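Local coordinates for protein cytochrome P450 (Picrophilus torridus, PDB 2RFB) that binds heme b and probably works as a monooxygenase, inserting one atom of molecular oxygen into a substrate, at residues G11-Y16 / N247-K252; K22-N27 / P236-A241; N190-N195 / S230-L235; T269-P274 / I279-M284. One frame throughout, in Å; residues are numbered along the deposited sequence.

Contact 1: G11-Y16 / N247-K252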
# COMPACT_ATOMS: atom_id res chain seq x y z
N GLY A 11 -7.87 -9.66 23.17
CA GLY A 11 -7.03 -10.76 22.66
C GLY A 11 -5.67 -10.46 21.96
O GLY A 11 -5.04 -11.40 21.45
N ALA A 12 -5.21 -9.20 21.95
CA ALA A 12 -3.91 -8.87 21.38
C ALA A 12 -3.14 -7.82 22.19
O ALA A 12 -3.71 -7.08 22.98
CB ALA A 12 -4.08 -8.37 19.91
N TRP A 13 -1.83 -7.76 21.96
CA TRP A 13 -0.99 -6.76 22.56
C TRP A 13 -1.14 -5.66 21.59
O TRP A 13 -1.24 -5.93 20.42
CB TRP A 13 0.48 -7.19 22.64
CG TRP A 13 0.75 -8.17 23.76
CD1 TRP A 13 0.84 -9.53 23.66
CD2 TRP A 13 0.99 -7.86 25.15
NE1 TRP A 13 1.07 -10.09 24.90
CE2 TRP A 13 1.18 -9.09 25.84
CE3 TRP A 13 1.05 -6.66 25.88
CZ2 TRP A 13 1.43 -9.16 27.20
CZ3 TRP A 13 1.28 -6.73 27.25
CH2 TRP A 13 1.49 -7.97 27.90
N HIS A 14 -1.20 -4.42 22.07
CA HIS A 14 -1.08 -3.26 21.16
C HIS A 14 0.22 -2.51 21.39
O HIS A 14 0.60 -2.25 22.56
CB HIS A 14 -2.30 -2.36 21.31
CG HIS A 14 -3.58 -3.12 21.19
ND1 HIS A 14 -4.43 -2.98 20.11
CD2 HIS A 14 -4.12 -4.08 21.98
CE1 HIS A 14 -5.46 -3.80 20.27
NE2 HIS A 14 -5.29 -4.48 21.39
N VAL A 15 0.91 -2.23 20.29
CA VAL A 15 2.29 -1.69 20.32
C VAL A 15 2.34 -0.41 19.57
O VAL A 15 1.99 -0.34 18.38
CB VAL A 15 3.28 -2.70 19.72
CG1 VAL A 15 4.71 -2.15 19.67
CG2 VAL A 15 3.26 -4.00 20.58
N TYR A 16 2.76 0.63 20.27
CA TYR A 16 2.58 2.01 19.81
C TYR A 16 3.86 2.80 19.59
O TYR A 16 3.90 3.63 18.70
CB TYR A 16 1.79 2.80 20.85
CG TYR A 16 0.41 2.29 21.09
CD1 TYR A 16 0.12 1.59 22.25
CD2 TYR A 16 -0.62 2.53 20.16
CE1 TYR A 16 -1.15 1.14 22.49
CE2 TYR A 16 -1.91 2.06 20.39
CZ TYR A 16 -2.15 1.36 21.55
OH TYR A 16 -3.42 0.89 21.83
N ASN A 247 9.44 -4.00 27.01
CA ASN A 247 9.23 -3.16 28.18
C ASN A 247 8.90 -4.02 29.39
O ASN A 247 7.92 -3.78 30.08
CB ASN A 247 8.12 -2.13 27.91
CG ASN A 247 7.93 -1.18 29.07
OD1 ASN A 247 6.85 -1.10 29.65
ND2 ASN A 247 9.01 -0.52 29.47
N ASN A 248 9.72 -5.05 29.60
CA ASN A 248 9.64 -5.96 30.76
C ASN A 248 8.35 -6.78 30.97
O ASN A 248 8.10 -7.30 32.06
CB ASN A 248 10.00 -5.22 32.04
CG ASN A 248 11.47 -5.35 32.39
OD1 ASN A 248 12.15 -4.34 32.56
ND2 ASN A 248 11.96 -6.58 32.54
N LYS A 249 7.56 -6.88 29.90
CA LYS A 249 6.35 -7.69 29.82
C LYS A 249 6.68 -8.92 29.02
O LYS A 249 7.25 -8.79 27.92
CB LYS A 249 5.28 -6.93 29.02
CG LYS A 249 4.82 -5.58 29.59
CD LYS A 249 4.25 -5.77 31.00
CE LYS A 249 2.94 -4.99 31.14
NZ LYS A 249 2.08 -5.62 32.21
N LYS A 250 6.30 -10.09 29.52
CA LYS A 250 6.35 -11.33 28.74
C LYS A 250 5.21 -11.42 27.73
O LYS A 250 4.06 -11.52 28.12
CB LYS A 250 6.30 -12.54 29.66
CG LYS A 250 6.73 -13.84 29.03
CD LYS A 250 7.30 -14.76 30.12
CE LYS A 250 7.97 -16.02 29.56
NZ LYS A 250 8.50 -16.82 30.70
N ILE A 251 5.55 -11.36 26.44
CA ILE A 251 4.64 -11.70 25.34
C ILE A 251 4.77 -13.20 25.12
O ILE A 251 5.82 -13.67 24.64
CB ILE A 251 5.06 -11.02 24.01
CG1 ILE A 251 5.51 -9.56 24.24
CG2 ILE A 251 3.98 -11.20 22.88
CD1 ILE A 251 4.37 -8.57 24.41
N LYS A 252 3.74 -13.96 25.48
CA LYS A 252 3.82 -15.42 25.39
C LYS A 252 3.67 -15.92 23.96
O LYS A 252 3.08 -15.25 23.11
CB LYS A 252 2.75 -16.08 26.27
CG LYS A 252 2.91 -15.83 27.76
CD LYS A 252 2.09 -16.83 28.56
CE LYS A 252 1.67 -16.27 29.95
NZ LYS A 252 0.73 -15.10 29.77
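W13 and the segment that packs on it, N247-K252, turn an N-H to one carboxylate oxygen, OD1 of D255. The backbone N of K252 hydrogen-bonds to it, and NE1 of W13 adds a weak bond. No hydrogen bond runs directly between the two segments. Their contact is made by the indole of W13 and above all by I251. CD1 of I251 stands over one face of the ring, 3.4 Å from the centroid of the five-membered ring and only 6° off its normal. This is a clear CH-pi contact. The second methyl, CG2 of I251, lies 3.6 Å from CD1 of W13, so two branches of one isoleucine hold the pyrrole side of the indole. CG1 of I251 sits beside the backbone N, and its chain turns again at chi2 (-79°). That second turn brings CD1 over the ring. The six-membered side meets the segment less directly. O of K250 is 3.7 Å from CZ2 of W13, approaching obliquely. CB of K249 comes to 4.1 Å from CH2 of W13, also obliquely. The contact therefore has an apolar centre under the pyrrole and looser contacts at the six-membered ring. Strands 12-15 and 249-251 belong to different small sheets, their axes 10.1 Å apart at 123°. The side chains join them, as packing within the beta-rich part of the P450 fold. Strand 12-15 lies between strands 7-9 and 256-259, and H8 meets W13 edge-to-face. Strand 249-251 pairs with 244-246, and I251 also touches V257 of strand 256-259.

Contact 2: K22-N27 / P236-A241; sequences KHVLMN and PHRFAA. With HEM (protoporphyrin IX containing Fe), chain G.
R238 reaches from the loop before strand 239-240 past V24 and L25 of helix 18-26 to the heme. Its CB points toward the helix. CG, next along, lies 4.2 Å from CG1 of V24, an ordinary apolar touch. The chain then bends at chi2 (-51°) and runs on nearly extended through chi3, which carries the guanidinium past the helix to the heme edge. NE is 3.8 Å from CD2 of L25. CZ is closer, 3.3 Å from the same methyl, and NH2 is closest, 3.0 Å from CD2 of L25. The methyl lies over one face of the guanidinium, offset toward the NH2 side. The side chains of L25 and R238 cross at about a right angle. At the tip, the group meets a heme propionate with its edge. NH1 donates to HEM O2A at 2.8 Å, and NH2 donates to HEM O1A at 3.1 Å. The second bond is the straighter, 165° against 145°. Each propionate oxygen thus receives one N-H, and the carboxylate carbon CGA lies in the guanidinium plane. This paired grip fixes the rotation of both groups and probably balances the propionate charge in a buried setting. With a leucine in its place, the propionate would probably be left without its charged mate and freer to turn, and CD2 of L25 would lose the flat group it covers. H293 and R59 also hydrogen-bond the heme. The backbone of R238 pairs with V257 of strand 256-259, V24 packs on that same strand, and strand 239-240 runs antiparallel to 31-32.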
# COMPACT_ATOMS: atom_id res chain seq x y z
N LYS A 22 9.18 -1.09 15.61
CA LYS A 22 10.39 -1.54 14.89
C LYS A 22 10.99 -2.84 15.42
O LYS A 22 11.40 -3.70 14.61
CB LYS A 22 11.43 -0.46 14.97
CG LYS A 22 12.57 -0.68 14.06
CD LYS A 22 13.32 0.62 14.03
CE LYS A 22 14.56 0.48 13.30
NZ LYS A 22 15.53 1.38 13.99
N HIS A 23 11.07 -2.98 16.75
CA HIS A 23 11.56 -4.20 17.35
C HIS A 23 10.68 -5.36 16.85
O HIS A 23 11.15 -6.37 16.33
CB HIS A 23 11.49 -4.11 18.87
CG HIS A 23 11.85 -5.40 19.56
ND1 HIS A 23 10.90 -6.21 20.16
CD2 HIS A 23 13.03 -6.03 19.69
CE1 HIS A 23 11.51 -7.28 20.66
NE2 HIS A 23 12.79 -7.19 20.39
N VAL A 24 9.37 -5.19 16.98
CA VAL A 24 8.48 -6.26 16.55
C VAL A 24 8.71 -6.57 15.06
O VAL A 24 9.02 -7.69 14.71
CB VAL A 24 6.96 -5.92 16.86
CG1 VAL A 24 6.03 -6.77 16.00
CG2 VAL A 24 6.69 -6.07 18.35
N LEU A 25 8.58 -5.59 14.17
CA LEU A 25 8.71 -5.88 12.72
C LEU A 25 10.10 -6.39 12.34
O LEU A 25 10.22 -7.15 11.43
CB LEU A 25 8.32 -4.66 11.86
CG LEU A 25 6.90 -4.17 12.06
CD1 LEU A 25 6.63 -2.87 11.32
CD2 LEU A 25 6.02 -5.28 11.51
N MET A 26 11.15 -5.92 12.99
CA MET A 26 12.51 -6.38 12.62
C MET A 26 12.78 -7.81 13.14
O MET A 26 13.75 -8.45 12.74
CB MET A 26 13.58 -5.45 13.21
CG MET A 26 13.69 -4.07 12.57
SD MET A 26 14.40 -4.16 10.89
CE MET A 26 16.02 -4.79 11.10
N ASN A 27 11.94 -8.30 14.06
CA ASN A 27 12.17 -9.65 14.63
C ASN A 27 11.10 -10.64 14.09
O ASN A 27 10.25 -11.17 14.82
CB ASN A 27 12.32 -9.61 16.17
CG ASN A 27 13.65 -8.96 16.63
OD1 ASN A 27 14.67 -9.63 16.78
ND2 ASN A 27 13.61 -7.68 16.92
N PRO A 236 -2.46 -5.80 11.99
CA PRO A 236 -2.96 -6.68 13.07
C PRO A 236 -2.36 -8.08 13.14
O PRO A 236 -2.54 -8.78 14.15
CB PRO A 236 -4.48 -6.78 12.79
CG PRO A 236 -4.63 -6.55 11.31
CD PRO A 236 -3.39 -5.76 10.83
N HIS A 237 -1.66 -8.52 12.10
CA HIS A 237 -1.32 -9.95 12.06
C HIS A 237 0.15 -10.24 12.36
O HIS A 237 0.95 -10.33 11.43
CB HIS A 237 -1.77 -10.56 10.72
CG HIS A 237 -3.27 -10.55 10.54
ND1 HIS A 237 -4.14 -11.00 11.52
CD2 HIS A 237 -4.05 -10.09 9.53
CE1 HIS A 237 -5.39 -10.84 11.10
NE2 HIS A 237 -5.36 -10.31 9.90
N ARG A 238 0.52 -10.27 13.64
CA ARG A 238 1.81 -10.82 14.08
C ARG A 238 1.49 -11.70 15.24
O ARG A 238 0.58 -11.42 16.00
CB ARG A 238 2.83 -9.78 14.55
CG ARG A 238 3.41 -8.82 13.47
CD ARG A 238 3.92 -9.56 12.29
NE ARG A 238 4.94 -8.89 11.49
CZ ARG A 238 4.71 -8.15 10.40
NH1 ARG A 238 3.46 -7.84 9.99
NH2 ARG A 238 5.73 -7.67 9.73
N PHE A 239 2.24 -12.78 15.38
CA PHE A 239 1.99 -13.68 16.45
C PHE A 239 3.34 -14.09 16.97
O PHE A 239 4.29 -14.32 16.20
CB PHE A 239 1.17 -14.89 15.94
CG PHE A 239 -0.12 -14.48 15.26
CD1 PHE A 239 -0.11 -14.05 13.96
CD2 PHE A 239 -1.31 -14.43 15.97
CE1 PHE A 239 -1.27 -13.60 13.35
CE2 PHE A 239 -2.47 -13.96 15.36
CZ PHE A 239 -2.46 -13.56 14.06
N ALA A 240 3.43 -14.16 18.27
CA ALA A 240 4.64 -14.54 18.90
C ALA A 240 4.89 -16.04 18.63
O ALA A 240 4.08 -16.90 19.01
CB ALA A 240 4.54 -14.26 20.39
N ALA A 241 6.03 -16.33 17.98
CA ALA A 241 6.47 -17.71 17.73
C ALA A 241 7.13 -18.28 18.97
O ALA A 241 7.22 -19.49 19.11
CB ALA A 241 7.45 -17.77 16.53
CHA HEM G . 3.74 -4.86 2.20
CHB HEM G . 2.23 -0.30 3.29
CHC HEM G . 1.83 0.51 -1.58
CHD HEM G . 2.63 -4.19 -2.65
C1A HEM G . 3.40 -3.69 2.89
C2A HEM G . 3.52 -3.50 4.31
C3A HEM G . 3.09 -2.22 4.58
C4A HEM G . 2.75 -1.63 3.34
CMA HEM G . 2.95 -1.38 5.95
CAA HEM G . 4.04 -4.58 5.32
CBA HEM G . 2.90 -5.47 5.88
CGA HEM G . 3.57 -6.34 6.90
O1A HEM G . 4.76 -6.08 7.31
O2A HEM G . 2.91 -7.32 7.31
C1B HEM G . 2.01 0.33 2.05
C2B HEM G . 1.76 1.74 1.82
C3B HEM G . 1.66 1.86 0.46
C4B HEM G . 1.85 0.60 -0.15
CMB HEM G . 1.65 2.79 3.01
CAB HEM G . 1.37 3.02 -0.62
CBB HEM G . 1.55 4.41 -0.37
C1C HEM G . 2.09 -0.64 -2.41
C2C HEM G . 2.16 -0.85 -3.88
C3C HEM G . 2.37 -2.17 -4.09
C4C HEM G . 2.41 -2.82 -2.84
CMC HEM G . 2.03 0.17 -5.10
CAC HEM G . 2.57 -2.90 -5.48
CBC HEM G . 1.83 -3.97 -5.84
C1D HEM G . 3.02 -4.80 -1.41
C2D HEM G . 3.38 -6.18 -1.22
C3D HEM G . 3.68 -6.34 0.28
C4D HEM G . 3.51 -5.05 0.83
CMD HEM G . 3.41 -7.33 -2.28
CAD HEM G . 4.12 -7.56 1.15
CBD HEM G . 5.65 -7.69 1.03
CGD HEM G . 6.14 -8.86 1.83
O1D HEM G . 5.35 -9.37 2.68
O2D HEM G . 7.31 -9.30 1.61
NA HEM G . 2.94 -2.51 2.30
NB HEM G . 2.09 -0.35 0.80
NC HEM G . 2.27 -1.90 -1.84
ND HEM G . 3.11 -4.15 -0.15
FE HEM G . 2.81 -2.23 0.21

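Contact 3: N190-N195 / S230-L235; sequences NETTTN and SPIQFL. With HEM (protoporphyrin IX containing Fe), chain G.
T192 is the first residue of N190-N195 to meet the other segment, and it does so in two ways. Its chi1 of 52° sets OG1 between the backbone N and the carbonyl carbon and turns CG2 toward I232. CG2 lies 3.6 Å from CD1 of I232, which itself is 3.6 Å from HEM CHB. OG1 of T192 lies 3.2 Å from HEM CHC. The carbonyl O of T192 is 3.7 Å from CB of P231. CB of T193 points away from the loop. N195, one turn after T192, sets its CB 4.2 Å from CB of P231, while its ND2 makes a weak bond back to OE2 of E191. The helix is kinked here, and its GGNETT sequence matches the acid-alcohol motif of the long distal P450 helix, whose threonine in relatives lies by the oxygen site. Across the segments the contact is mostly apolar, methyl on methyl and carbonyl on the proline ring, without a hydrogen bond. The hydroxyls of T192 and T193 lie near the heme, but each bonds back to a carbonyl of its own helix, G188 and G189, consistent with a largely apolar distal pocket.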
# COMPACT_ATOMS: atom_id res chain seq x y z
N ASN A 190 -3.29 -0.80 -4.54
CA ASN A 190 -4.37 0.07 -4.98
C ASN A 190 -4.87 1.01 -3.88
O ASN A 190 -4.56 2.19 -3.92
CB ASN A 190 -5.52 -0.77 -5.55
CG ASN A 190 -5.37 -1.08 -7.04
OD1 ASN A 190 -6.17 -1.80 -7.58
ND2 ASN A 190 -4.38 -0.51 -7.69
N GLU A 191 -5.62 0.50 -2.89
CA GLU A 191 -6.21 1.36 -1.87
C GLU A 191 -5.18 2.20 -1.17
O GLU A 191 -5.44 3.36 -0.85
CB GLU A 191 -7.02 0.58 -0.82
CG GLU A 191 -7.33 1.43 0.40
CD GLU A 191 -8.28 0.79 1.46
OE1 GLU A 191 -8.11 -0.43 1.84
OE2 GLU A 191 -9.16 1.56 1.96
N THR A 192 -4.02 1.64 -0.90
CA THR A 192 -3.02 2.39 -0.20
C THR A 192 -2.57 3.61 -1.00
O THR A 192 -2.46 4.67 -0.44
CB THR A 192 -1.79 1.56 0.20
OG1 THR A 192 -1.27 0.88 -0.96
CG2 THR A 192 -2.11 0.56 1.23
N THR A 193 -2.29 3.45 -2.29
CA THR A 193 -1.90 4.56 -3.15
C THR A 193 -3.04 5.57 -3.31
O THR A 193 -2.80 6.78 -3.50
CB THR A 193 -1.48 4.07 -4.56
OG1 THR A 193 -0.36 3.19 -4.45
CG2 THR A 193 -1.07 5.21 -5.45
N THR A 194 -4.29 5.07 -3.29
CA THR A 194 -5.41 5.95 -3.49
C THR A 194 -5.50 6.78 -2.21
O THR A 194 -5.78 8.00 -2.23
CB THR A 194 -6.72 5.16 -3.75
OG1 THR A 194 -6.59 4.34 -4.92
CG2 THR A 194 -7.93 6.08 -3.92
N ASN A 195 -5.32 6.11 -1.09
CA ASN A 195 -5.45 6.81 0.20
C ASN A 195 -4.36 7.89 0.35
O ASN A 195 -4.63 8.98 0.78
CB ASN A 195 -5.53 5.78 1.33
CG ASN A 195 -6.89 5.04 1.37
OD1 ASN A 195 -7.91 5.50 0.82
ND2 ASN A 195 -6.92 3.92 2.05
N SER A 230 -0.49 8.29 7.60
CA SER A 230 -0.07 6.99 7.09
C SER A 230 -1.27 6.25 6.53
O SER A 230 -2.24 6.03 7.23
CB SER A 230 0.58 6.17 8.20
OG SER A 230 1.66 6.87 8.77
N PRO A 231 -1.20 5.86 5.25
CA PRO A 231 -2.38 5.16 4.65
C PRO A 231 -2.80 3.94 5.46
O PRO A 231 -4.03 3.68 5.68
CB PRO A 231 -1.89 4.82 3.25
CG PRO A 231 -0.91 5.92 2.95
CD PRO A 231 -0.14 6.09 4.27
N ILE A 232 -1.82 3.22 5.96
CA ILE A 232 -2.08 2.07 6.84
C ILE A 232 -1.75 2.42 8.29
O ILE A 232 -0.59 2.73 8.61
CB ILE A 232 -1.27 0.82 6.38
CG1 ILE A 232 -1.76 0.44 4.95
CG2 ILE A 232 -1.46 -0.36 7.40
CD1 ILE A 232 -1.19 -0.84 4.43
N GLN A 233 -2.75 2.35 9.15
CA GLN A 233 -2.60 2.79 10.53
C GLN A 233 -2.06 1.75 11.47
O GLN A 233 -1.36 2.09 12.45
CB GLN A 233 -3.93 3.37 11.04
CG GLN A 233 -4.34 4.69 10.35
CD GLN A 233 -3.45 5.84 10.79
OE1 GLN A 233 -3.49 6.26 11.96
NE2 GLN A 233 -2.63 6.35 9.87
N PHE A 234 -2.43 0.48 11.23
CA PHE A 234 -1.88 -0.64 12.01
C PHE A 234 -1.83 -1.92 11.20
O PHE A 234 -2.48 -2.04 10.17
CB PHE A 234 -2.60 -0.82 13.34
CG PHE A 234 -4.06 -1.22 13.24
CD1 PHE A 234 -4.43 -2.56 13.20
CD2 PHE A 234 -5.07 -0.25 13.22
CE1 PHE A 234 -5.81 -2.95 13.17
CE2 PHE A 234 -6.40 -0.62 13.17
CZ PHE A 234 -6.77 -2.00 13.13
N LEU A 235 -0.98 -2.87 11.64
CA LEU A 235 -0.86 -4.19 11.05
C LEU A 235 -1.31 -5.14 12.15
O LEU A 235 -0.60 -5.25 13.14
CB LEU A 235 0.58 -4.50 10.75
CG LEU A 235 1.14 -3.52 9.76
CD1 LEU A 235 2.64 -3.78 9.62
CD2 LEU A 235 0.39 -3.64 8.37
CHA HEM G . 3.74 -4.86 2.20
CHB HEM G . 2.23 -0.30 3.29
CHC HEM G . 1.83 0.51 -1.58
CHD HEM G . 2.63 -4.19 -2.65
C1A HEM G . 3.40 -3.69 2.89
C2A HEM G . 3.52 -3.50 4.31
C3A HEM G . 3.09 -2.22 4.58
C4A HEM G . 2.75 -1.63 3.34
CMA HEM G . 2.95 -1.38 5.95
CAA HEM G . 4.04 -4.58 5.32
CBA HEM G . 2.90 -5.47 5.88
CGA HEM G . 3.57 -6.34 6.90
O1A HEM G . 4.76 -6.08 7.31
O2A HEM G . 2.91 -7.32 7.31
C1B HEM G . 2.01 0.33 2.05
C2B HEM G . 1.76 1.74 1.82
C3B HEM G . 1.66 1.86 0.46
C4B HEM G . 1.85 0.60 -0.15
CMB HEM G . 1.65 2.79 3.01
CAB HEM G . 1.37 3.02 -0.62
CBB HEM G . 1.55 4.41 -0.37
C1C HEM G . 2.09 -0.64 -2.41
C2C HEM G . 2.16 -0.85 -3.88
C3C HEM G . 2.37 -2.17 -4.09
C4C HEM G . 2.41 -2.82 -2.84
CMC HEM G . 2.03 0.17 -5.10
CAC HEM G . 2.57 -2.90 -5.48
CBC HEM G . 1.83 -3.97 -5.84
C1D HEM G . 3.02 -4.80 -1.41
C2D HEM G . 3.38 -6.18 -1.22
C3D HEM G . 3.68 -6.34 0.28
C4D HEM G . 3.51 -5.05 0.83
CMD HEM G . 3.41 -7.33 -2.28
CAD HEM G . 4.12 -7.56 1.15
CBD HEM G . 5.65 -7.69 1.03
CGD HEM G . 6.14 -8.86 1.83
O1D HEM G . 5.35 -9.37 2.68
O2D HEM G . 7.31 -9.30 1.61
NA HEM G . 2.94 -2.51 2.30
NB HEM G . 2.09 -0.35 0.80
NC HEM G . 2.27 -1.90 -1.84
ND HEM G . 3.11 -4.15 -0.15
FE HEM G . 2.81 -2.23 0.21

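Contact 4: T269-P274 / I279-M284. With SO4 (sulfate ion), chain E.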
# COMPACT_ATOMS: atom_id res chain seq x y z
N THR A 269 9.99 10.90 20.53
CA THR A 269 11.33 10.38 20.74
C THR A 269 12.12 10.23 19.46
O THR A 269 13.32 10.26 19.48
CB THR A 269 11.21 9.03 21.47
OG1 THR A 269 10.82 9.28 22.83
CG2 THR A 269 12.52 8.25 21.46
N PHE A 270 11.45 10.06 18.32
CA PHE A 270 12.16 9.91 17.06
C PHE A 270 11.94 11.08 16.14
O PHE A 270 12.74 11.31 15.23
CB PHE A 270 11.76 8.61 16.36
CG PHE A 270 12.56 7.45 16.80
CD1 PHE A 270 12.26 6.83 18.02
CD2 PHE A 270 13.63 7.01 16.04
CE1 PHE A 270 13.04 5.76 18.48
CE2 PHE A 270 14.39 5.96 16.46
CZ PHE A 270 14.12 5.32 17.70
N PHE A 271 10.87 11.82 16.33
CA PHE A 271 10.65 12.94 15.46
C PHE A 271 10.47 14.18 16.29
O PHE A 271 9.62 14.23 17.17
CB PHE A 271 9.41 12.68 14.60
CG PHE A 271 9.50 11.44 13.77
CD1 PHE A 271 8.84 10.28 14.17
CD2 PHE A 271 10.24 11.41 12.60
CE1 PHE A 271 8.91 9.11 13.43
CE2 PHE A 271 10.32 10.21 11.80
CZ PHE A 271 9.64 9.07 12.24
N ASP A 272 11.28 15.19 16.02
CA ASP A 272 11.10 16.48 16.70
C ASP A 272 9.81 17.08 16.16
O ASP A 272 9.59 17.13 14.94
CB ASP A 272 12.27 17.42 16.40
CG ASP A 272 12.58 18.37 17.56
OD1 ASP A 272 12.39 19.60 17.38
OD2 ASP A 272 13.03 17.90 18.65
N GLU A 273 8.93 17.49 17.06
CA GLU A 273 7.67 18.12 16.71
C GLU A 273 6.84 17.23 15.80
O GLU A 273 6.49 17.61 14.67
CB GLU A 273 7.91 19.51 16.11
CG GLU A 273 8.49 20.50 17.15
CD GLU A 273 8.58 21.93 16.64
OE1 GLU A 273 9.52 22.23 15.86
OE2 GLU A 273 7.73 22.77 17.01
N PRO A 274 6.48 16.04 16.31
CA PRO A 274 5.74 15.00 15.54
C PRO A 274 4.44 15.47 14.92
O PRO A 274 4.11 15.08 13.80
CB PRO A 274 5.50 13.92 16.59
CG PRO A 274 5.61 14.66 17.93
CD PRO A 274 6.73 15.63 17.70
N ILE A 279 8.92 18.84 5.78
CA ILE A 279 9.67 18.16 4.73
C ILE A 279 11.12 18.13 5.19
O ILE A 279 11.59 19.12 5.75
CB ILE A 279 9.65 18.96 3.39
CG1 ILE A 279 8.28 19.01 2.77
CG2 ILE A 279 10.61 18.38 2.37
CD1 ILE A 279 8.14 20.22 1.83
N GLY A 280 11.82 17.03 4.92
CA GLY A 280 13.26 16.91 5.12
C GLY A 280 13.67 16.38 6.47
O GLY A 280 14.78 16.65 6.92
N ARG A 281 12.79 15.64 7.14
CA ARG A 281 13.15 14.94 8.38
C ARG A 281 14.14 13.80 8.15
O ARG A 281 14.17 13.18 7.07
CB ARG A 281 11.90 14.37 9.06
CG ARG A 281 11.05 15.41 9.70
CD ARG A 281 9.78 14.77 10.07
NE ARG A 281 8.73 15.66 10.56
CZ ARG A 281 8.72 16.19 11.78
NH1 ARG A 281 9.72 15.96 12.62
NH2 ARG A 281 7.71 16.97 12.15
N ARG A 282 14.91 13.49 9.20
CA ARG A 282 16.09 12.62 9.12
C ARG A 282 15.77 11.16 9.37
O ARG A 282 16.39 10.25 8.77
CB ARG A 282 17.11 13.05 10.16
CG ARG A 282 17.36 14.56 10.19
CD ARG A 282 18.77 14.87 10.75
NE ARG A 282 19.87 14.31 9.95
CZ ARG A 282 21.16 14.46 10.26
NH1 ARG A 282 21.52 15.16 11.34
NH2 ARG A 282 22.11 13.93 9.49
N GLU A 283 14.82 10.93 10.28
CA GLU A 283 14.54 9.58 10.70
C GLU A 283 13.57 8.96 9.70
O GLU A 283 12.83 9.67 9.08
CB GLU A 283 14.02 9.54 12.15
CG GLU A 283 15.08 9.93 13.23
CD GLU A 283 16.05 8.78 13.61
OE1 GLU A 283 15.56 7.61 13.73
OE2 GLU A 283 17.28 9.05 13.78
N MET A 284 13.64 7.65 9.53
CA MET A 284 12.78 6.92 8.64
C MET A 284 11.41 6.73 9.33
O MET A 284 11.35 6.46 10.53
CB MET A 284 13.41 5.55 8.35
CG MET A 284 12.55 4.60 7.46
SD MET A 284 13.01 2.82 7.71
CE MET A 284 14.69 3.06 8.21
S SO4 E . 13.30 15.51 13.07
O1 SO4 E . 13.42 15.24 14.50
O2 SO4 E . 12.42 16.67 12.95
O3 SO4 E . 14.55 15.86 12.39
O4 SO4 E . 12.79 14.24 12.52
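R281 turns the edge of its guanidinium to the backbone carbonyls of D272 and E273. NH1 donates to O of D272 at 2.6 Å and 174°, with that oxygen almost exactly in the guanidinium plane. NH2 donates to O of E273 at 2.9 Å, but comes from above that carbonyl's plane. It adds a weak bond to O of D272. The chain is extended from CG to NE (chi2 169°), and this straight reach takes the tip across to the other segment. NE forms a salt bridge with E224, and R227 is close by. E224 and R227 are spaced as the ExxR motif of the P450 K helix, here helix 218-228. R281 is therefore probably the third member of the Glu-Arg-Arg triad of the family. Shortened to an alanine, R281 would probably leave E224 short of one charge partner and the carbonyls of D272 and E273 without the donors that tie this loop to the other segment. A sulfate, probably from the crystallisation liquor, sits beside the arginine; N of D272 hydrogen-bonds its O1 at 2.6 Å. The two phenylalanines use their ring edges. OE1 of E283 lies at the edge of the F270 ring, 3.1 Å from CD2, with ring and carboxylate planes 62° apart. F271 presents its own edge to carbonyls: CE2 is 3.7 Å from O of E283, and CZ is 3.6 Å from O of M284. That edge probably carries partial positive charge toward the oxygens. Y18 stacks on F270, and its OH bonds to O of M284.

The first three contacts are nested along the chain. Contact 1 closes the widest loop, contact 2 lies inside it, and contact 3 inside that; contact 4 follows in series. Contacts 1 and 2 are neighbours, with centres 10 Å apart, and touch where K252 and I251 meet A240. Strand 12-15 leads straight into helix 18-26. Contacts 2 and 3 have centres 19 Å apart, yet L25 touches L235, and both contacts reach the heme. Contact 4 lies about 20 Å from contact 3, centre to centre, in the loop before helix 298-315. Contact 1 packs the small sheets, contact 2 links that region to a heme propionate, contact 3 packs over the heme, and contact 4 ties one loop to itself.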